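Local atomic coordinates of choline dehydrogenase and related flavoproteins (PDB entry 3Q9T), a protein that oxidises formate as a formate oxidase of the glucose-methanol-choline oxidoreductase family, with 8-formyl-FAD at its catalytic site. Residues 133-138 with 147-152; 259-264 with 570-575; 268-273 with 442-447. All blocks are in the same frame, centred on the assembly; numbering follows the deposited sequence. Where two conformers were deposited one is given.

Interaction 1: 133-138 with 147-152; sequences ATYHDD and EKIGGG
Backbone polar contacts tie the strand 133-136 to the loop that follows it. The amide of Gly152 donates to Ala133 O at 2.9 Å, in the plane of that carbonyl but with a bent N-H...O angle of 140°. A water bridges the next step, accepting from Tyr135 N and donating to Gly150 O, so the gap between the two backbones is spanned by solvent instead of a direct bond. Thr134 OG1 lies against the backbone of Gly152, 3.1 Å from its C atom, while its hydrogen-bond partner is the carbonyl of Gly153. Strand 133-136 pairs in parallel with strand 155-159, and the loop carrying 147-152, after a short 3-10 turn, folds back beside the first strand on its way to the second. Close backbone packing accompanies this return: Gly150 CA comes within 3.3 Å of Ala133 O, and Gly150, having no side chain, can lie this close to the strand backbone. Apolar contact is made by the Tyr135 ring, whose CG is anti to the backbone N (chi1 179°), which brings the ring alongside the 3-10 segment 147-149. Its CD1 side meets Ile149 CG1 at 3.5 Å. The CD2 side rests on Glu147, 3.3 Å from CA and 3.6 Å from CB, whereas the Glu147 carboxylate leads away from the strand. Ile157 of strand 155-159 touches Ala133, Tyr135 and Ile149 alike.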
loop_
_atom_site.group_PDB
_atom_site.type_symbol
_atom_site.label_atom_id
_atom_site.label_comp_id
_atom_site.label_asym_id
_atom_site.label_seq_id
_atom_site.Cartn_x
_atom_site.Cartn_y
_atom_site.Cartn_z
ATOM N N ALA A 133 35.468 -10.682 -12.321
ATOM C CA ALA A 133 35.081 -12.080 -12.420
ATOM C C ALA A 133 36.217 -12.983 -12.899
ATOM O O ALA A 133 37.037 -12.583 -13.733
ATOM C CB ALA A 133 33.870 -12.218 -13.373
ATOM N N THR A 134 36.238 -14.203 -12.367
ATOM C CA THR A 134 36.946 -15.296 -13.006
ATOM C C THR A 134 35.916 -16.301 -13.505
ATOM O O THR A 134 35.242 -16.963 -12.706
ATOM C CB THR A 134 37.919 -16.001 -12.062
ATOM O OG1 THR A 134 38.973 -15.097 -11.695
ATOM C CG2 THR A 134 38.533 -17.216 -12.756
ATOM N N TYR A 135 35.789 -16.396 -14.827
ATOM C CA TYR A 135 34.870 -17.339 -15.484
ATOM C C TYR A 135 35.321 -18.797 -15.397
ATOM O O TYR A 135 36.499 -19.110 -15.644
ATOM C CB TYR A 135 34.743 -16.952 -16.965
ATOM C CG TYR A 135 33.848 -17.821 -17.823
ATOM C CD1 TYR A 135 32.459 -17.662 -17.800
ATOM C CD2 TYR A 135 34.389 -18.765 -18.701
ATOM C CE1 TYR A 135 31.621 -18.445 -18.610
ATOM C CE2 TYR A 135 33.562 -19.558 -19.521
ATOM C CZ TYR A 135 32.177 -19.387 -19.471
ATOM O OH TYR A 135 31.345 -20.151 -20.270
ATOM N N HIS A 136 34.372 -19.681 -15.083
ATOM C CA HIS A 136 34.554 -21.135 -15.192
ATOM C C HIS A 136 33.503 -21.797 -16.098
ATOM O O HIS A 136 32.356 -21.354 -16.158
ATOM C CB HIS A 136 34.468 -21.804 -13.827
ATOM C CG HIS A 136 35.381 -21.218 -12.804
ATOM N ND1 HIS A 136 36.610 -21.761 -12.510
ATOM C CD2 HIS A 136 35.237 -20.146 -11.988
ATOM C CE1 HIS A 136 37.191 -21.046 -11.564
ATOM N NE2 HIS A 136 36.380 -20.059 -11.231
ATOM N N ASP A 137 33.905 -22.872 -16.778
ATOM C CA ASP A 137 32.994 -23.739 -17.532
ATOM C C ASP A 137 33.490 -25.170 -17.341
ATOM O O ASP A 137 33.958 -25.795 -18.287
ATOM C CB ASP A 137 32.985 -23.336 -19.016
ATOM C CG ASP A 137 31.984 -24.140 -19.872
ATOM O OD1 ASP A 137 31.289 -25.054 -19.367
ATOM O OD2 ASP A 137 31.911 -23.851 -21.086
ATOM N N ASP A 138 33.425 -25.669 -16.106
ATOM C CA ASP A 138 33.891 -27.029 -15.797
ATOM C C ASP A 138 33.286 -28.110 -16.704
ATOM O O ASP A 138 34.017 -28.907 -17.277
ATOM C CB ASP A 138 33.646 -27.409 -14.322
ATOM C CG ASP A 138 34.459 -26.562 -13.340
ATOM O OD1 ASP A 138 35.351 -25.825 -13.785
ATOM O OD2 ASP A 138 34.201 -26.636 -12.112
ATOM N N GLU A 147 34.915 -17.455 -22.513
ATOM C CA GLU A 147 35.809 -17.326 -21.367
ATOM C C GLU A 147 36.355 -15.905 -21.212
ATOM O O GLU A 147 36.897 -15.539 -20.162
ATOM C CB GLU A 147 36.885 -18.424 -21.315
ATOM C CG GLU A 147 37.954 -18.390 -22.375
ATOM C CD GLU A 147 38.899 -19.583 -22.248
ATOM O OE1 GLU A 147 39.879 -19.480 -21.460
ATOM O OE2 GLU A 147 38.644 -20.618 -22.920
ATOM N N LYS A 148 36.149 -15.087 -22.238
ATOM C CA LYS A 148 36.541 -13.680 -22.181
ATOM C C LYS A 148 35.698 -12.862 -21.195
ATOM O O LYS A 148 36.004 -11.689 -20.939
ATOM C CB LYS A 148 36.393 -13.043 -23.553
ATOM C CG LYS A 148 34.941 -12.835 -23.946
ATOM C CD LYS A 148 34.832 -12.311 -25.369
ATOM C CE LYS A 148 33.491 -12.711 -25.980
ATOM N NZ LYS A 148 33.551 -12.792 -27.470
ATOM N N ILE A 149 34.626 -13.445 -20.657
ATOM C CA ILE A 149 33.794 -12.664 -19.746
ATOM C C ILE A 149 34.383 -12.564 -18.345
ATOM O O ILE A 149 33.982 -11.703 -17.577
ATOM C CB ILE A 149 32.306 -13.079 -19.721
ATOM C CG1 ILE A 149 32.086 -14.364 -18.940
ATOM C CG2 ILE A 149 31.756 -13.197 -21.122
ATOM C CD1 ILE A 149 30.605 -14.673 -18.783
ATOM N N GLY A 150 35.369 -13.411 -18.044
ATOM C CA GLY A 150 36.123 -13.316 -16.801
ATOM C C GLY A 150 37.549 -12.791 -16.973
ATOM O O GLY A 150 38.368 -13.403 -17.648
ATOM N N GLY A 151 37.853 -11.661 -16.339
ATOM C CA GLY A 151 39.162 -11.035 -16.455
ATOM C C GLY A 151 40.169 -11.478 -15.394
ATOM O O GLY A 151 41.299 -10.989 -15.377
ATOM N N GLY A 152 39.774 -12.397 -14.512
ATOM C CA GLY A 152 40.663 -12.858 -13.458
ATOM C C GLY A 152 40.346 -12.383 -12.044
ATOM O O GLY A 152 41.125 -12.624 -11.121
HETATM O O HOH W 1 38.268 -15.807 -16.201
#

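Interaction 2: 259-264 with 570-575; sequences DREVIL and KAEHKD
One imidazole, that of His573, is held at both of its nitrogens by consecutive residues of the other segment. NE2 donates to Glu261 OE2 at 2.6 Å, lying on the anti lone pair of the carboxylate, with the oxygen almost exactly in the ring plane. ND1 accepts from Arg260 NH1 at 3.2 Å, a longer bond that tilts 21° from the ring plane. Together the two bonds fix the rotation of the ring and its tautomer, a proton on NE2 and a lone pair on ND1. Arg260 runs past His573 in the opposite direction; its CB lies 3.7 Å from His573 CE1, and the bend at chi2 (-52°) helps turn the guanidinium toward Asp575. There the guanidinium grips the carboxylate end-on: NH1 reaches OD2 at 3.0 Å and NH2 reaches OD1 at 2.8 Å. Both oxygens use syn lone pairs and the two planes are nearly coplanar, 20° apart. NH1 thus has two acceptors, Asp575 OD2 and His573 ND1, both close to the guanidinium plane. Glu261 OE2 also lies 4.2 Å from Glu572 OE1, a repulsion probably eased by Arg539, which forms a salt bridge with Glu261, and by Lys531, which pairs with Glu572. Phe9 meets the imidazole edge-to-face. The arrangement is a His-carboxylate hydrogen bond beside a bidentate, end-on Arg-Asp salt bridge, at the protein surface and away from the FAD site, joining strand 261-264 of the Rossmann-like FAD-binding domain's parallel sheet, and the corner just before it, to the C-terminal end of helix 555-572.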
loop_
_atom_site.group_PDB
_atom_site.type_symbol
_atom_site.label_atom_id
_atom_site.label_comp_id
_atom_site.label_asym_id
_atom_site.label_seq_id
_atom_site.Cartn_x
_atom_site.Cartn_y
_atom_site.Cartn_z
ATOM N N ASP A 259 43.207 9.920 4.890
ATOM C CA ASP A 259 44.304 10.796 4.502
ATOM C C ASP A 259 44.343 11.074 3.003
ATOM O O ASP A 259 44.853 12.097 2.573
ATOM C CB ASP A 259 45.618 10.236 5.019
ATOM C CG ASP A 259 45.670 10.258 6.522
ATOM O OD1 ASP A 259 45.039 11.173 7.100
ATOM O OD2 ASP A 259 46.294 9.360 7.120
ATOM N N ARG A 260 43.763 10.182 2.209
ATOM C CA ARG A 260 43.654 10.438 0.787
ATOM C C ARG A 260 42.221 10.738 0.391
ATOM O O ARG A 260 41.914 11.841 -0.037
ATOM C CB ARG A 260 44.190 9.259 -0.020
ATOM C CG ARG A 260 45.665 8.968 0.246
ATOM C CD ARG A 260 46.539 10.212 0.077
ATOM N NE ARG A 260 47.934 9.906 0.373
ATOM C CZ ARG A 260 48.884 9.750 -0.542
ATOM N NH1 ARG A 260 48.615 9.898 -1.839
ATOM N NH2 ARG A 260 50.117 9.457 -0.150
ATOM N N GLU A 261 41.341 9.751 0.515
ATOM C CA GLU A 261 39.985 9.920 0.012
ATOM C C GLU A 261 38.965 9.073 0.735
ATOM O O GLU A 261 39.260 7.983 1.214
ATOM C CB GLU A 261 39.920 9.600 -1.481
ATOM C CG GLU A 261 40.746 10.525 -2.371
ATOM C CD GLU A 261 40.467 10.279 -3.838
ATOM O OE1 GLU A 261 39.276 10.239 -4.210
ATOM O OE2 GLU A 261 41.431 10.114 -4.617
ATOM N N VAL A 262 37.751 9.600 0.807
ATOM C CA VAL A 262 36.616 8.831 1.264
ATOM C C VAL A 262 35.780 8.402 0.060
ATOM O O VAL A 262 35.475 9.207 -0.833
ATOM C CB VAL A 262 35.771 9.634 2.257
ATOM C CG1 VAL A 262 34.419 8.964 2.481
ATOM C CG2 VAL A 262 36.528 9.767 3.571
ATOM N N ILE A 263 35.440 7.120 0.025
ATOM C CA ILE A 263 34.542 6.612 -1.001
ATOM C C ILE A 263 33.214 6.174 -0.375
ATOM O O ILE A 263 33.166 5.265 0.465
ATOM C CB ILE A 263 35.143 5.454 -1.824
ATOM C CG1 ILE A 263 36.503 5.829 -2.444
ATOM C CG2 ILE A 263 34.188 5.087 -2.944
ATOM C CD1 ILE A 263 37.670 5.784 -1.492
ATOM N N LEU A 264 32.140 6.841 -0.783
ATOM C CA LEU A 264 30.811 6.551 -0.274
ATOM C C LEU A 264 30.157 5.468 -1.138
ATOM O O LEU A 264 29.935 5.664 -2.324
ATOM C CB LEU A 264 29.972 7.824 -0.256
ATOM C CG LEU A 264 28.511 7.685 0.191
ATOM C CD1 LEU A 264 28.401 6.949 1.511
ATOM C CD2 LEU A 264 27.843 9.078 0.282
ATOM N N LYS A 570 43.536 5.243 -8.360
ATOM C CA LYS A 570 44.942 4.861 -8.478
ATOM C C LYS A 570 45.687 5.787 -9.422
ATOM O O LYS A 570 46.840 6.128 -9.171
ATOM C CB LYS A 570 45.091 3.421 -8.953
ATOM C CG LYS A 570 44.688 2.377 -7.919
ATOM C CD LYS A 570 45.018 0.965 -8.410
ATOM C CE LYS A 570 44.452 -0.088 -7.470
ATOM N NZ LYS A 570 44.684 -1.468 -7.980
ATOM N N ALA A 571 45.028 6.187 -10.505
ATOM C CA ALA A 571 45.657 7.061 -11.482
ATOM C C ALA A 571 45.962 8.410 -10.855
ATOM O O ALA A 571 46.928 9.084 -11.226
ATOM C CB ALA A 571 44.772 7.229 -12.707
ATOM N N GLU A 572 45.132 8.808 -9.902
ATOM C CA GLU A 572 45.315 10.087 -9.246
ATOM C C GLU A 572 46.459 10.071 -8.237
ATOM O O GLU A 572 47.223 11.026 -8.161
ATOM C CB GLU A 572 44.027 10.526 -8.569
ATOM C CG GLU A 572 44.207 11.767 -7.732
ATOM C CD GLU A 572 42.970 12.617 -7.729
ATOM O OE1 GLU A 572 42.790 13.403 -6.778
ATOM O OE2 GLU A 572 42.183 12.493 -8.691
ATOM N N HIS A 573 46.581 8.992 -7.470
ATOM C CA HIS A 573 47.626 8.914 -6.445
ATOM C C HIS A 573 48.894 8.190 -6.923
ATOM O O HIS A 573 49.223 7.078 -6.480
ATOM C CB HIS A 573 47.057 8.313 -5.162
ATOM C CG HIS A 573 45.902 9.090 -4.619
ATOM N ND1 HIS A 573 46.053 10.094 -3.689
ATOM C CD2 HIS A 573 44.580 9.044 -4.913
ATOM C CE1 HIS A 573 44.873 10.625 -3.423
ATOM N NE2 HIS A 573 43.963 10.001 -4.149
ATOM N N LYS A 574 49.602 8.854 -7.832
ATOM C CA LYS A 574 50.829 8.326 -8.427
ATOM C C LYS A 574 51.799 7.798 -7.383
ATOM O O LYS A 574 52.365 6.715 -7.545
ATOM C CB LYS A 574 51.532 9.415 -9.242
ATOM C CG LYS A 574 51.245 9.387 -10.735
ATOM C CD LYS A 574 49.767 9.474 -11.034
ATOM C CE LYS A 574 49.539 9.824 -12.499
ATOM N NZ LYS A 574 50.253 11.089 -12.861
ATOM N N ASP A 575 51.994 8.563 -6.313
ATOM C CA ASP A 575 52.969 8.179 -5.303
ATOM C C ASP A 575 52.626 6.833 -4.647
ATOM O O ASP A 575 53.494 6.183 -4.067
ATOM C CB ASP A 575 53.142 9.285 -4.250
ATOM C CG ASP A 575 51.938 9.423 -3.345
ATOM O OD1 ASP A 575 52.132 9.658 -2.129
ATOM O OD2 ASP A 575 50.802 9.292 -3.849
#

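Interaction 3: 268-273 with 442-447; sequences VFETPK and QQPNIN. With FAY ([(2R,3S,4R,5R)-5-(6-amino-9H-purin-9-yl)-3,4-dihydroxytetrahydrofuran-2-yl]methyl (2R,3S,4S)-5-(8-formyl-7-methyl-2,4-dioxo-3,4-dihydrobenzo[g]pteridin-10(2H)-yl)-2,3,4-trihydroxypentyl dihydrogen diphosphate), chain D; ACT (acetate ion), chain G.
The tight half of this buried contact is apolar and centres on Phe269. The CD1 methyl of Ile446 sits over one ring face, 3.7 Å from the centroid and only 18° off the normal, a CH-pi contact, while Ile446 CG2 touches the rim at CE2 (3.5 Å). Val268 CG1 covers the opposite face over its centre, so the ring is sandwiched. Beside it Pro444 presses into the helix surface: its CG meets the carbonyl of Phe269, and its CD lies 3.6 Å from CD of Lys273, whose aliphatic chain crosses the proline at about a right angle.

Toward exposed Gln442 the contact becomes polar and more open, with an acetate, probably from the crystallisation liquor, lodged between the segments. Lys273, CG anti to the backbone N (chi1 178°), carries NZ here. NZ donates to Gln442 O at 3.0 Å from above the carbonyl plane, forms a salt bridge with Glu270 OE1 at 2.9 Å on its syn lone pair, and also bonds to Pro440 O; its bond to the acetate is weak, and the placing of that oxygen is less certain. Glu270 is thus anchored one helical turn back, and its other oxygen, OE2, bonds to Tyr67 OH. With CG anti to its carbonyl carbon (chi1 -65°), Glu270 sets CG 3.1 Å from N7A of the adenine, in keeping with its place in the FAD site; the bend at chi2 swings the carboxylate toward Lys273 and Tyr67, which probably help to position it as second-shell residues. Gln443 turns NE2 back to its neighbour's carbonyl, Pro444 O.

Helix 267-277 here rests on the three-stranded antiparallel sheet in which 445-447 is an edge strand: Val433 of strand 431-434 touches Phe269, Pro272 and Pro444, and Leu304 of strand 302-304 touches Val268, Phe269 and Ile446.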
loop_
_atom_site.group_PDB
_atom_site.type_symbol
_atom_site.label_atom_id
_atom_site.label_comp_id
_atom_site.label_asym_id
_atom_site.label_seq_id
_atom_site.Cartn_x
_atom_site.Cartn_y
_atom_site.Cartn_z
ATOM N N VAL A 268 22.151 2.755 -3.442
ATOM C CA VAL A 268 21.211 3.714 -4.021
ATOM C C VAL A 268 20.299 4.446 -3.034
ATOM O O VAL A 268 19.888 5.584 -3.297
ATOM C CB VAL A 268 20.301 3.037 -5.092
ATOM C CG1 VAL A 268 19.360 2.038 -4.435
ATOM C CG2 VAL A 268 19.529 4.106 -5.903
ATOM N N PHE A 269 19.964 3.809 -1.912
ATOM C CA PHE A 269 19.091 4.468 -0.944
ATOM C C PHE A 269 19.850 5.232 0.158
ATOM O O PHE A 269 19.442 6.331 0.526
ATOM C CB PHE A 269 18.099 3.483 -0.313
ATOM C CG PHE A 269 17.253 2.727 -1.312
ATOM C CD1 PHE A 269 17.098 1.346 -1.199
ATOM C CD2 PHE A 269 16.598 3.393 -2.339
ATOM C CE1 PHE A 269 16.324 0.642 -2.114
ATOM C CE2 PHE A 269 15.828 2.703 -3.268
ATOM C CZ PHE A 269 15.679 1.333 -3.158
ATOM N N GLU A 270 20.920 4.649 0.702
ATOM C CA GLU A 270 21.578 5.243 1.878
ATOM C C GLU A 270 22.675 6.218 1.505
ATOM O O GLU A 270 22.998 7.114 2.290
ATOM C CB GLU A 270 22.154 4.187 2.832
ATOM C CG GLU A 270 21.126 3.295 3.494
ATOM C CD GLU A 270 20.438 3.931 4.708
ATOM O OE1 GLU A 270 20.978 4.881 5.321
ATOM O OE2 GLU A 270 19.343 3.463 5.054
ATOM N N THR A 271 23.271 6.035 0.330
ATOM C CA THR A 271 24.245 7.003 -0.128
ATOM C C THR A 271 23.642 8.430 -0.205
ATOM O O THR A 271 24.168 9.352 0.415
ATOM C CB THR A 271 24.859 6.601 -1.473
ATOM O OG1 THR A 271 25.896 5.642 -1.250
ATOM C CG2 THR A 271 25.435 7.824 -2.175
ATOM N N PRO A 272 22.540 8.618 -0.953
ATOM C CA PRO A 272 21.974 9.982 -0.976
ATOM C C PRO A 272 21.524 10.482 0.404
ATOM O O PRO A 272 21.602 11.679 0.683
ATOM C CB PRO A 272 20.754 9.851 -1.896
ATOM C CG PRO A 272 20.432 8.364 -1.893
ATOM C CD PRO A 272 21.777 7.694 -1.819
ATOM N N LYS A 273 21.039 9.578 1.244
ATOM C CA LYS A 273 20.630 9.958 2.585
ATOM C C LYS A 273 21.837 10.534 3.339
ATOM O O LYS A 273 21.785 11.654 3.847
ATOM C CB LYS A 273 20.023 8.754 3.319
ATOM C CG LYS A 273 19.615 9.027 4.737
ATOM C CD LYS A 273 19.139 7.749 5.387
ATOM C CE LYS A 273 19.598 7.693 6.827
ATOM N NZ LYS A 273 19.598 6.304 7.375
ATOM N N GLN A 442 16.842 6.418 10.871
ATOM C CA GLN A 442 15.588 6.247 10.146
ATOM C C GLN A 442 15.840 6.040 8.662
ATOM O O GLN A 442 16.712 6.681 8.059
ATOM C CB GLN A 442 14.650 7.438 10.346
ATOM C CG GLN A 442 13.702 7.268 11.509
ATOM C CD GLN A 442 12.796 8.466 11.703
ATOM O OE1 GLN A 442 12.771 9.392 10.881
ATOM N NE2 GLN A 442 12.041 8.455 12.798
ATOM N N GLN A 443 15.069 5.144 8.068
ATOM C CA GLN A 443 15.183 4.927 6.633
ATOM C C GLN A 443 14.831 6.209 5.874
ATOM O O GLN A 443 13.987 6.993 6.313
ATOM C CB GLN A 443 14.304 3.761 6.192
ATOM C CG GLN A 443 12.812 4.038 6.215
ATOM C CD GLN A 443 12.081 3.061 5.338
ATOM O OE1 GLN A 443 11.808 1.935 5.751
ATOM N NE2 GLN A 443 11.800 3.458 4.100
ATOM N N PRO A 444 15.511 6.449 4.747
ATOM C CA PRO A 444 15.048 7.581 3.947
ATOM C C PRO A 444 13.689 7.194 3.367
ATOM O O PRO A 444 13.325 6.006 3.360
ATOM C CB PRO A 444 16.099 7.665 2.837
ATOM C CG PRO A 444 16.529 6.238 2.648
ATOM C CD PRO A 444 16.526 5.643 4.043
ATOM N N ASN A 445 12.932 8.182 2.902
ATOM C CA ASN A 445 11.685 7.894 2.211
ATOM C C ASN A 445 11.972 7.563 0.751
ATOM O O ASN A 445 12.834 8.179 0.119
ATOM C CB ASN A 445 10.695 9.048 2.354
ATOM C CG ASN A 445 10.035 9.072 3.720
ATOM O OD1 ASN A 445 9.885 8.035 4.370
ATOM N ND2 ASN A 445 9.648 10.256 4.167
ATOM N N ILE A 446 11.267 6.565 0.232
ATOM C CA ILE A 446 11.595 5.997 -1.066
ATOM C C ILE A 446 10.345 5.850 -1.920
ATOM O O ILE A 446 9.424 5.109 -1.574
ATOM C CB ILE A 446 12.289 4.597 -0.919
ATOM C CG1 ILE A 446 13.452 4.662 0.089
ATOM C CG2 ILE A 446 12.747 4.072 -2.282
ATOM C CD1 ILE A 446 14.187 3.337 0.311
ATOM N N ASN A 447 10.326 6.573 -3.033
ATOM C CA ASN A 447 9.289 6.433 -4.041
ATOM C C ASN A 447 9.889 6.005 -5.387
ATOM O O ASN A 447 10.724 6.724 -5.944
ATOM C CB ASN A 447 8.533 7.745 -4.198
ATOM C CG ASN A 447 7.531 7.694 -5.322
ATOM O OD1 ASN A 447 7.077 6.624 -5.702
ATOM N ND2 ASN A 447 7.207 8.850 -5.886
HETATM P P FAY D . 25.616 -1.452 -4.223
HETATM N N1 FAY D . 21.367 -7.778 -9.620
HETATM C C2 FAY D . 21.821 -8.754 -10.505
HETATM O O2 FAY D . 22.696 -8.486 -11.319
HETATM N N3 FAY D . 21.666 -10.086 -10.184
HETATM C C4 FAY D . 20.622 -10.449 -9.369
HETATM O O4 FAY D . 20.019 -11.503 -9.645
HETATM N N5 FAY D . 19.112 -9.813 -7.635
HETATM C C6 FAY D . 18.004 -9.423 -5.600
HETATM C C7 FAY D . 17.776 -8.663 -4.466
HETATM C C8 FAY D . 18.421 -7.430 -4.324
HETATM O O8 FAY D . 19.004 -5.762 -2.785
HETATM C C9 FAY D . 19.380 -7.039 -5.268
HETATM P PA FAY D . 24.888 -2.452 -1.678
HETATM C "C1'" FAY D . 21.174 -5.998 -7.350
HETATM C C10 FAY D . 20.500 -8.115 -8.607
HETATM N N10 FAY D . 20.349 -7.278 -7.498
HETATM N N1A FAY D . 25.769 2.785 7.882
HETATM O O1A FAY D . 23.555 -2.558 -1.015
HETATM C C1B FAY D . 25.856 -0.554 3.830
HETATM O O1P FAY D . 27.102 -1.536 -3.967
HETATM C "C2'" FAY D . 22.577 -6.280 -6.765
HETATM O "O2'" FAY D . 22.417 -7.152 -5.703
HETATM C C2A FAY D . 26.683 1.776 7.639
HETATM O O2A FAY D . 25.395 -3.746 -2.238
HETATM C C2B FAY D . 24.880 -1.682 3.548
HETATM O O2B FAY D . 24.706 -2.558 4.647
HETATM O O2P FAY D . 25.267 -0.202 -5.010
HETATM C "C3'" FAY D . 23.554 -5.135 -6.339
HETATM O "O3'" FAY D . 24.293 -5.370 -5.142
HETATM N N3A FAY D . 26.562 0.974 6.516
HETATM C C3B FAY D . 25.561 -2.383 2.393
HETATM O O3B FAY D . 26.539 -3.251 2.908
HETATM O O3P FAY D . 24.827 -1.344 -2.822
HETATM C "C4'" FAY D . 22.939 -3.763 -6.220
HETATM O "O4'" FAY D . 22.212 -3.560 -7.428
HETATM C C4A FAY D . 25.542 1.187 5.645
HETATM C C4B FAY D . 26.290 -1.271 1.680
HETATM O O4B FAY D . 26.313 -0.161 2.561
HETATM C C4X FAY D . 20.035 -9.443 -8.579
HETATM C "C5'" FAY D . 24.030 -2.686 -6.006
HETATM O "O5'" FAY D . 24.992 -2.785 -4.945
HETATM C C5A FAY D . 24.618 2.205 5.868
HETATM C C5B FAY D . 25.616 -0.918 0.369
HETATM O O5B FAY D . 25.948 -1.913 -0.569
HETATM C C5X FAY D . 18.791 -8.923 -6.633
HETATM C C6A FAY D . 24.726 3.010 7.000
HETATM N N6A FAY D . 23.781 3.923 7.267
HETATM N N7A FAY D . 23.730 2.189 4.853
HETATM C C7M FAY D . 16.692 -9.111 -3.516
HETATM C C8A FAY D . 24.065 1.207 3.989
HETATM C C8M FAY D . 18.472 -6.834 -2.970
HETATM C C9A FAY D . 19.543 -7.750 -6.455
HETATM N N9A FAY D . 25.175 0.579 4.470
HETATM C C ACT G . 18.239 3.189 8.189
HETATM O O ACT G . 18.110 3.450 6.969
HETATM O OXT ACT G . 19.257 3.683 8.726
HETATM C CH3 ACT G . 17.240 2.352 8.955
#

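Interaction 1 closes before interaction 2 opens, and interaction 3 is nested inside the long loop that interaction 2 closes. Interactions 2 and 3 are adjacent: strand 261-264 of the parallel five-stranded sheet leads straight into helix 267-277, and Leu264 CG packs 3.6 Å from Thr271 OG1, although the contact centres lie 26 Å apart. This strand-helix unit is therefore fastened near Arg260 and Glu261 to the C-terminal helix 555-572 and farther on to the small sheet of strand 445-447, beside the adenine. Interaction 1 joins strand 133-136 of the large mixed sheet to the loop that follows it, its centre 29 Å from interaction 2 and 35 Å from interaction 3, the latter across the chain's centre.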